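Omega transaminase (Pseudomonas sp., PDB 5LHA) catalyses the pyridoxal-phosphate-dependent transfer of an amino group between an amine donor and an oxo acceptor, and is captured here with pyridoxamine phosphate bound. Local coordinates at residues 108-113 and 274-279; 147-152 and 183-188; 414-419 and 451-456. All blocks are in the same frame, centred on the assembly; numbering follows the deposited sequence.

Contact 1: 108-113 and 274-279; sequences GMFAQE and GCMLGS
Met109, the last residue of helix 97-109, and Phe110 just beyond it face Met276 and Leu277 of the loop leading into helix 278-281; the CA atoms of Met109 and Met276 lie 8.8 Å apart, so side chains alone bridge the gap. Met109 and Met276 cross at about a right angle: the bend at chi3 (78°) carries Met109 CE round to 3.6 Å from Met276 SD, with CG and CE of Met276 beside the same methyl. Phe110 meets Leu277 obliquely, CE1 3.5 Å from Leu277 CG and CD1 3.5 Å from Leu277 CD1. Met109 CB covers one ring face from within the same segment, 4.1 Å above the plane, over its centre. Glu113 meets Leu277 tip to tip, its CD 3.9 Å from Leu277 CD1, while OE1 forms a salt bridge with Arg280, which also donates to Met109 O. An alanine in place of Leu277 would probably open a gap beside Phe110 CD1 and CE1 and leave the carboxylate of Glu113 without its apolar neighbour. Phe270, Leu289 and Leu291 further enclose the Phe110 ring, and helix 335-350 packs on both methionines. This is hydrophobic loop-to-helix-end packing in the large, PLP-binding domain of a fold type I aminotransferase, with the Leu277 side chain about 12 Å from the bound PMP.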
loop_
_atom_site.group_PDB
_atom_site.type_symbol
_atom_site.label_atom_id
_atom_site.label_comp_id
_atom_site.label_asym_id
_atom_site.label_seq_id
_atom_site.Cartn_x
_atom_site.Cartn_y
_atom_site.Cartn_z
ATOM N N GLY A 108 34.095 -10.528 -14.284
ATOM C CA GLY A 108 35.232 -10.143 -15.107
ATOM C C GLY A 108 34.829 -9.375 -16.352
ATOM O O GLY A 108 35.493 -8.408 -16.735
ATOM N N MET A 109 33.753 -9.815 -17.018
ATOM C CA MET A 109 33.274 -9.139 -18.223
ATOM C C MET A 109 32.835 -7.714 -17.943
ATOM O O MET A 109 32.944 -6.845 -18.817
ATOM C CB MET A 109 32.077 -9.880 -18.813
ATOM C CG MET A 109 32.361 -11.203 -19.454
ATOM S SD MET A 109 30.799 -11.789 -20.114
ATOM C CE MET A 109 30.673 -10.808 -21.604
ATOM N N PHE A 110 32.308 -7.460 -16.752
ATOM C CA PHE A 110 31.751 -6.161 -16.398
ATOM C C PHE A 110 32.559 -5.490 -15.293
ATOM O O PHE A 110 32.011 -4.831 -14.412
ATOM C CB PHE A 110 30.285 -6.301 -16.003
ATOM C CG PHE A 110 29.457 -7.019 -17.029
ATOM C CD1 PHE A 110 29.387 -6.549 -18.330
ATOM C CD2 PHE A 110 28.747 -8.162 -16.696
ATOM C CE1 PHE A 110 28.630 -7.210 -19.277
ATOM C CE2 PHE A 110 27.982 -8.818 -17.639
ATOM C CZ PHE A 110 27.924 -8.343 -18.929
ATOM N N ALA A 111 33.880 -5.669 -15.327
ATOM C CA ALA A 111 34.732 -4.926 -14.409
ATOM C C ALA A 111 34.647 -3.436 -14.697
ATOM O O ALA A 111 34.693 -2.613 -13.777
ATOM C CB ALA A 111 36.173 -5.414 -14.511
ATOM N N GLN A 112 34.498 -3.073 -15.973
ATOM C CA GLN A 112 34.302 -1.675 -16.348
ATOM C C GLN A 112 33.176 -1.031 -15.557
ATOM O O GLN A 112 33.208 0.176 -15.298
ATOM C CB GLN A 112 34.021 -1.582 -17.850
ATOM C CG GLN A 112 33.802 -0.169 -18.360
ATOM C CD GLN A 112 33.595 -0.104 -19.865
ATOM O OE1 GLN A 112 33.013 0.855 -20.376
ATOM N NE2 GLN A 112 34.083 -1.116 -20.582
ATOM N N GLU A 113 32.179 -1.813 -15.152
ATOM C CA GLU A 113 31.090 -1.317 -14.325
ATOM C C GLU A 113 31.277 -1.656 -12.850
ATOM O O GLU A 113 30.339 -1.489 -12.066
ATOM C CB GLU A 113 29.755 -1.856 -14.840
ATOM C CG GLU A 113 29.363 -1.320 -16.220
ATOM C CD GLU A 113 30.242 -1.848 -17.336
ATOM O OE1 GLU A 113 30.703 -3.004 -17.235
ATOM O OE2 GLU A 113 30.488 -1.094 -18.302
ATOM N N GLY A 274 24.597 -3.300 -30.181
ATOM C CA GLY A 274 25.899 -2.901 -30.678
ATOM C C GLY A 274 26.994 -2.901 -29.636
ATOM O O GLY A 274 28.120 -2.494 -29.944
ATOM N N CYS A 275 26.698 -3.313 -28.410
ATOM C CA CYS A 275 27.665 -3.260 -27.331
ATOM C C CYS A 275 27.342 -4.388 -26.355
ATOM O O CYS A 275 26.199 -4.850 -26.283
ATOM C CB CYS A 275 27.614 -1.875 -26.674
ATOM S SG CYS A 275 28.947 -1.464 -25.558
ATOM N N MET A 276 28.359 -4.841 -25.611
ATOM C CA MET A 276 28.138 -5.924 -24.649
ATOM C C MET A 276 27.111 -5.538 -23.590
ATOM O O MET A 276 26.431 -6.409 -23.033
ATOM C CB MET A 276 29.458 -6.328 -23.995
ATOM C CG MET A 276 29.411 -7.675 -23.277
ATOM S SD MET A 276 29.189 -9.083 -24.395
ATOM C CE MET A 276 30.836 -9.264 -25.071
ATOM N N LEU A 277 26.999 -4.252 -23.286
ATOM C CA LEU A 277 25.908 -3.708 -22.497
ATOM C C LEU A 277 25.348 -2.486 -23.202
ATOM O O LEU A 277 26.084 -1.752 -23.871
ATOM C CB LEU A 277 26.346 -3.314 -21.088
ATOM C CG LEU A 277 26.744 -4.409 -20.114
ATOM C CD1 LEU A 277 27.230 -3.775 -18.821
ATOM C CD2 LEU A 277 25.556 -5.330 -19.869
ATOM N N GLY A 278 24.030 -2.315 -23.101
ATOM C CA GLY A 278 23.421 -1.079 -23.557
ATOM C C GLY A 278 23.891 0.126 -22.762
ATOM O O GLY A 278 24.076 1.212 -23.317
ATOM N N SER A 279 24.059 -0.042 -21.444
ATOM C CA SER A 279 24.535 1.049 -20.594
ATOM C C SER A 279 25.967 1.431 -20.937
ATOM O O SER A 279 26.305 2.617 -21.015
ATOM C CB SER A 279 24.449 0.642 -19.129
ATOM O OG SER A 279 25.199 -0.537 -18.924
#

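Contact 2: 147-152 and 183-188; sequences RTRFLS and GCHLLD
Phe150, Leu151 and Ser152 pair with Cys184, His185 and Leu186 as neighbouring parallel strands, the two ends of a beta-alpha-beta unit at the margin of the seven-stranded sheet in the PLP-binding domain. Strand 184-187 is outermost within the chain; strand 149-153 lies between it and strand 225-230. Phe150 and Ser152 supply the bonds of the inner strand: Phe150 N reaches Gly183 O, Phe150 O accepts from His185 N at 3.0 Å, Ser152 N donates to His185 O, and Ser152 O receives Leu187 N at 2.7 Å. Gly183 adopts a positive phi of 71°, and a CB there would press on Arg149 CG. Leu151 and His185 share the face covered by helix 202-220, Leu151 CD2 resting 3.8 Å from His185 CB. Arg149 CD comes within 4.0 Å of His185 CE1, the guanidinium and imidazole planes 70° apart. On the other face Cys184 SG sits at the edge of the Phe150 ring, and Leu186 packs on Leu219 of the second subunit. Ser152 OG is hydrogen-bonded to Val167 O and accepts from water 1 at 2.8 Å; placed between backbone N and carbonyl carbon (chi1 67°), it touches Leu186 CD2, a tight 3.1 Å away.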
loop_
_atom_site.group_PDB
_atom_site.type_symbol
_atom_site.label_atom_id
_atom_site.label_comp_id
_atom_site.label_asym_id
_atom_site.label_seq_id
_atom_site.Cartn_x
_atom_site.Cartn_y
_atom_site.Cartn_z
ATOM N N ARG A 147 14.609 4.868 2.393
ATOM C CA ARG A 147 14.825 4.755 0.951
ATOM C C ARG A 147 14.056 3.550 0.411
ATOM O O ARG A 147 14.556 2.424 0.399
ATOM C CB ARG A 147 16.320 4.647 0.674
ATOM C CG ARG A 147 17.108 5.890 1.088
ATOM C CD ARG A 147 17.356 6.758 -0.124
ATOM N NE ARG A 147 18.503 7.640 0.022
ATOM C CZ ARG A 147 19.048 8.319 -0.982
ATOM N NH1 ARG A 147 18.560 8.206 -2.211
ATOM N NH2 ARG A 147 20.081 9.109 -0.759
ATOM N N THR A 148 12.825 3.785 -0.059
ATOM C CA THR A 148 11.935 2.680 -0.412
ATOM C C THR A 148 11.300 2.775 -1.807
ATOM O O THR A 148 10.941 1.754 -2.406
ATOM C CB THR A 148 10.853 2.588 0.675
ATOM O OG1 THR A 148 10.064 1.402 0.508
ATOM C CG2 THR A 148 9.962 3.799 0.638
ATOM N N ARG A 149 11.137 3.984 -2.328
ATOM C CA ARG A 149 10.418 4.186 -3.574
ATOM C C ARG A 149 11.284 3.857 -4.790
ATOM O O ARG A 149 12.516 3.898 -4.742
ATOM C CB ARG A 149 9.920 5.624 -3.638
ATOM C CG ARG A 149 8.886 5.953 -2.566
ATOM C CD ARG A 149 8.655 7.444 -2.559
ATOM N NE ARG A 149 7.646 7.859 -1.591
ATOM C CZ ARG A 149 7.494 9.109 -1.167
ATOM N NH1 ARG A 149 8.323 10.061 -1.580
ATOM N NH2 ARG A 149 6.538 9.403 -0.295
ATOM N N PHE A 150 10.615 3.556 -5.904
ATOM C CA PHE A 150 11.277 3.198 -7.153
ATOM C C PHE A 150 10.779 4.106 -8.271
ATOM O O PHE A 150 9.591 4.429 -8.331
ATOM C CB PHE A 150 11.013 1.725 -7.546
ATOM C CG PHE A 150 11.509 0.698 -6.543
ATOM C CD1 PHE A 150 12.844 0.621 -6.202
ATOM C CD2 PHE A 150 10.636 -0.231 -5.994
ATOM C CE1 PHE A 150 13.294 -0.343 -5.295
ATOM C CE2 PHE A 150 11.078 -1.191 -5.098
ATOM C CZ PHE A 150 12.413 -1.245 -4.747
ATOM N N LEU A 151 11.680 4.513 -9.162
ATOM C CA LEU A 151 11.316 5.250 -10.363
ATOM C C LEU A 151 11.502 4.372 -11.595
ATOM O O LEU A 151 12.427 3.561 -11.660
ATOM C CB LEU A 151 12.168 6.518 -10.521
ATOM C CG LEU A 151 12.193 7.541 -9.378
ATOM C CD1 LEU A 151 13.134 8.715 -9.681
ATOM C CD2 LEU A 151 10.802 8.056 -9.046
ATOM N N SER A 152 10.639 4.566 -12.591
ATOM C CA SER A 152 10.804 3.895 -13.875
ATOM C C SER A 152 10.171 4.778 -14.943
ATOM O O SER A 152 9.595 5.834 -14.647
ATOM C CB SER A 152 10.220 2.468 -13.869
ATOM O OG SER A 152 8.802 2.437 -13.741
ATOM N N GLY A 183 4.195 3.238 -4.008
ATOM C CA GLY A 183 5.387 4.067 -4.054
ATOM C C GLY A 183 6.233 3.885 -5.291
ATOM O O GLY A 183 7.453 4.071 -5.232
ATOM N N CYS A 184 5.625 3.503 -6.410
ATOM C CA CYS A 184 6.330 3.379 -7.678
ATOM C C CYS A 184 5.890 4.501 -8.606
ATOM O O CYS A 184 4.689 4.709 -8.799
ATOM C CB CYS A 184 6.057 2.014 -8.298
ATOM S SG CYS A 184 6.584 0.703 -7.197
ATOM N N HIS A 185 6.856 5.209 -9.196
ATOM C CA HIS A 185 6.554 6.441 -9.912
ATOM C C HIS A 185 7.138 6.435 -11.316
ATOM O O HIS A 185 8.297 6.065 -11.515
ATOM C CB HIS A 185 7.060 7.655 -9.123
ATOM C CG HIS A 185 6.390 7.822 -7.794
ATOM N ND1 HIS A 185 6.839 7.207 -6.645
ATOM C CD2 HIS A 185 5.277 8.512 -7.440
ATOM C CE1 HIS A 185 6.048 7.528 -5.636
ATOM N NE2 HIS A 185 5.092 8.318 -6.092
ATOM N N LEU A 186 6.331 6.865 -12.285
ATOM C CA LEU A 186 6.715 6.827 -13.689
ATOM C C LEU A 186 7.232 8.177 -14.167
ATOM O O LEU A 186 6.722 9.232 -13.783
ATOM C CB LEU A 186 5.544 6.398 -14.577
ATOM C CG LEU A 186 5.272 4.903 -14.650
ATOM C CD1 LEU A 186 4.181 4.633 -15.671
ATOM C CD2 LEU A 186 6.525 4.171 -15.011
ATOM N N LEU A 187 8.241 8.124 -15.027
ATOM C CA LEU A 187 8.786 9.279 -15.714
ATOM C C LEU A 187 8.500 9.120 -17.200
ATOM O O LEU A 187 8.335 8.006 -17.691
ATOM C CB LEU A 187 10.295 9.387 -15.464
ATOM C CG LEU A 187 10.688 9.320 -13.989
ATOM C CD1 LEU A 187 12.146 8.976 -13.825
ATOM C CD2 LEU A 187 10.388 10.655 -13.326
ATOM N N ASP A 188 8.426 10.236 -17.917
ATOM C CA ASP A 188 8.222 10.154 -19.354
ATOM C C ASP A 188 9.459 9.583 -20.033
ATOM O O ASP A 188 10.578 9.690 -19.529
ATOM C CB ASP A 188 7.876 11.527 -19.941
ATOM C CG ASP A 188 6.408 11.880 -19.776
ATOM O OD1 ASP A 188 5.559 11.177 -20.367
ATOM O OD2 ASP A 188 6.094 12.862 -19.070
HETATM O O HOH W 1 7.334 2.934 -11.468
#

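Contact 3: 414-419 and 451-456; sequences DEARRA and EAAFAR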
loop_
_atom_site.group_PDB
_atom_site.type_symbol
_atom_site.label_atom_id
_atom_site.label_comp_id
_atom_site.label_asym_id
_atom_site.label_seq_id
_atom_site.Cartn_x
_atom_site.Cartn_y
_atom_site.Cartn_z
ATOM N N ASP A 414 1.317 -11.844 -40.608
ATOM C CA ASP A 414 1.051 -13.125 -41.253
ATOM C C ASP A 414 1.597 -13.148 -42.672
ATOM O O ASP A 414 2.228 -14.130 -43.084
ATOM C CB ASP A 414 -0.445 -13.432 -41.249
ATOM C CG ASP A 414 -0.976 -13.717 -39.864
ATOM O OD1 ASP A 414 -0.199 -13.589 -38.897
ATOM O OD2 ASP A 414 -2.168 -14.078 -39.741
ATOM N N GLU A 415 1.398 -12.059 -43.424
ATOM C CA GLU A 415 1.834 -12.049 -44.816
ATOM C C GLU A 415 3.355 -12.067 -44.907
ATOM O O GLU A 415 3.920 -12.674 -45.825
ATOM C CB GLU A 415 1.257 -10.838 -45.549
ATOM C CG GLU A 415 1.492 -10.904 -47.043
ATOM C CD GLU A 415 0.674 -11.997 -47.721
ATOM O OE1 GLU A 415 -0.264 -12.536 -47.090
ATOM O OE2 GLU A 415 1.009 -12.360 -48.870
ATOM N N ALA A 416 4.028 -11.387 -43.976
ATOM C CA ALA A 416 5.477 -11.511 -43.854
ATOM C C ALA A 416 5.898 -12.961 -43.635
ATOM O O ALA A 416 6.889 -13.418 -44.211
ATOM C CB ALA A 416 5.981 -10.631 -42.710
ATOM N N ARG A 417 5.185 -13.680 -42.765
ATOM C CA ARG A 417 5.495 -15.087 -42.518
ATOM C C ARG A 417 5.306 -15.920 -43.778
ATOM O O ARG A 417 6.173 -16.722 -44.144
ATOM C CB ARG A 417 4.618 -15.624 -41.385
ATOM C CG ARG A 417 4.653 -17.132 -41.201
ATOM C CD ARG A 417 3.725 -17.548 -40.069
ATOM N NE ARG A 417 2.329 -17.259 -40.383
ATOM C CZ ARG A 417 1.556 -18.041 -41.130
ATOM N NH1 ARG A 417 2.037 -19.165 -41.634
ATOM N NH2 ARG A 417 0.294 -17.707 -41.375
ATOM N N ARG A 418 4.171 -15.738 -44.460
ATOM C CA ARG A 418 3.938 -16.454 -45.707
ATOM C C ARG A 418 5.058 -16.198 -46.703
ATOM O O ARG A 418 5.381 -17.072 -47.515
ATOM C CB ARG A 418 2.583 -16.061 -46.295
ATOM C CG ARG A 418 1.404 -16.592 -45.492
ATOM C CD ARG A 418 0.064 -16.329 -46.169
ATOM N NE ARG A 418 -1.018 -16.418 -45.192
ATOM C CZ ARG A 418 -1.542 -15.371 -44.564
ATOM N NH1 ARG A 418 -1.108 -14.144 -44.828
ATOM N NH2 ARG A 418 -2.510 -15.548 -43.675
ATOM N N ALA A 419 5.670 -15.015 -46.643
ATOM C CA ALA A 419 6.837 -14.702 -47.457
ATOM C C ALA A 419 8.134 -15.223 -46.850
ATOM O O ALA A 419 9.207 -14.953 -47.402
ATOM C CB ALA A 419 6.941 -13.189 -47.674
ATOM N N GLU A 451 8.364 -5.759 -47.310
ATOM C CA GLU A 451 7.898 -5.071 -48.507
ATOM C C GLU A 451 6.701 -5.796 -49.121
ATOM O O GLU A 451 5.698 -5.170 -49.491
ATOM C CB GLU A 451 9.040 -4.979 -49.519
ATOM C CG GLU A 451 10.173 -4.031 -49.139
ATOM C CD GLU A 451 11.237 -3.939 -50.228
ATOM O OE1 GLU A 451 11.347 -4.887 -51.035
ATOM O OE2 GLU A 451 11.964 -2.919 -50.284
ATOM N N ALA A 452 6.787 -7.126 -49.223
ATOM C CA ALA A 452 5.662 -7.913 -49.719
ATOM C C ALA A 452 4.448 -7.802 -48.802
ATOM O O ALA A 452 3.312 -7.669 -49.276
ATOM C CB ALA A 452 6.077 -9.374 -49.878
ATOM N N ALA A 453 4.669 -7.853 -47.485
ATOM C CA ALA A 453 3.552 -7.816 -46.544
ATOM C C ALA A 453 2.802 -6.491 -46.615
ATOM O O ALA A 453 1.571 -6.461 -46.501
ATOM C CB ALA A 453 4.055 -8.087 -45.128
ATOM N N PHE A 454 3.528 -5.380 -46.767
ATOM C CA PHE A 454 2.872 -4.081 -46.858
ATOM C C PHE A 454 2.232 -3.855 -48.215
ATOM O O PHE A 454 1.243 -3.122 -48.307
ATOM C CB PHE A 454 3.864 -2.959 -46.559
ATOM C CG PHE A 454 4.172 -2.818 -45.114
ATOM C CD1 PHE A 454 3.283 -2.182 -44.265
ATOM C CD2 PHE A 454 5.333 -3.343 -44.592
ATOM C CE1 PHE A 454 3.560 -2.063 -42.931
ATOM C CE2 PHE A 454 5.613 -3.231 -43.260
ATOM C CZ PHE A 454 4.729 -2.592 -42.427
ATOM N N ALA A 455 2.782 -4.447 -49.279
ATOM C CA ALA A 455 2.090 -4.412 -50.563
ATOM C C ALA A 455 0.759 -5.140 -50.468
ATOM O O ALA A 455 -0.242 -4.711 -51.055
ATOM C CB ALA A 455 2.962 -5.028 -51.657
ATOM N N ARG A 456 0.730 -6.232 -49.709
ATOM C CA ARG A 456 -0.483 -7.007 -49.511
ATOM C C ARG A 456 -1.433 -6.318 -48.538
ATOM O O ARG A 456 -2.591 -6.041 -48.878
ATOM C CB ARG A 456 -0.106 -8.401 -49.011
ATOM C CG ARG A 456 -1.235 -9.392 -48.972
ATOM C CD ARG A 456 -1.871 -9.526 -50.327
ATOM N NE ARG A 456 -2.652 -10.748 -50.435
ATOM C CZ ARG A 456 -2.302 -11.788 -51.183
ATOM N NH1 ARG A 456 -1.180 -11.744 -51.892
ATOM N NH2 ARG A 456 -3.080 -12.864 -51.231
#
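Glu415, which leans across the contact on Arg456, also binds Arg418 one turn along its own helix: Arg418 NH1 donates to Glu415 OE1 at 2.9 Å, a salt bridge whose hydrogen bond is weak because it is bent to 129° at the hydrogen. The other carboxylate oxygen faces the second helix. Glu415 OE2 lies 3.7 Å above the plane of the Arg456 guanidinium, offset toward its rim, and 3.8 Å from Arg456 NH1. No N-H points at it, and this long salt bridge is one of charges alone. Glu415 thus links two arginines in one network, and its negative charge probably offsets the repulsion between them. Between Glu415 and Arg456 the carbon chains come closer than the charges. With CG anti to the backbone N (chi1 -171°) and a bend at chi2, Glu415 crosses Arg456 at about a right angle, its CD 3.5 Å from Arg456 CG. The two elements are helices 408-418 and 440-457 of the C-terminal part of the chain, which in fold type I aminotransferases contributes to the small domain; the axes of segments 414-418 and 451-456 approach to 8.0 Å with 131° between their directions. Small residues permit this spacing: Ala453 CB nestles against the backbone of the facing helix, 3.5 Å from Ala416 N, and Ala416 CB packs on the same methyl. Ile412, a turn before Ala416, also packs on Ala453 and on Phe454, whose ring meets that of Tyr375. Just past the end of helix 408-418, Ala419 CB looks across to Ala452 CB at 4.5 Å.

Contacts 1 and 2 belong to the large, PLP-binding domain, where their centres lie 25 Å apart and contact 2 falls within the chain span enclosed by contact 1. Contact 3 comes later in the sequence, on other helices, and its centre is 41 Å from that of contact 2, across the middle of the chain. Contact 1 is the buried one and relies on thioether, phenyl and leucyl packing. Contact 2, partly buried at a sheet margin beside a second subunit, is carried by backbone hydrogen bonds. Contact 3 combines alanine packing between helices with an ionic network of one close and one long salt bridge toward the protein surface. None of the three touches another.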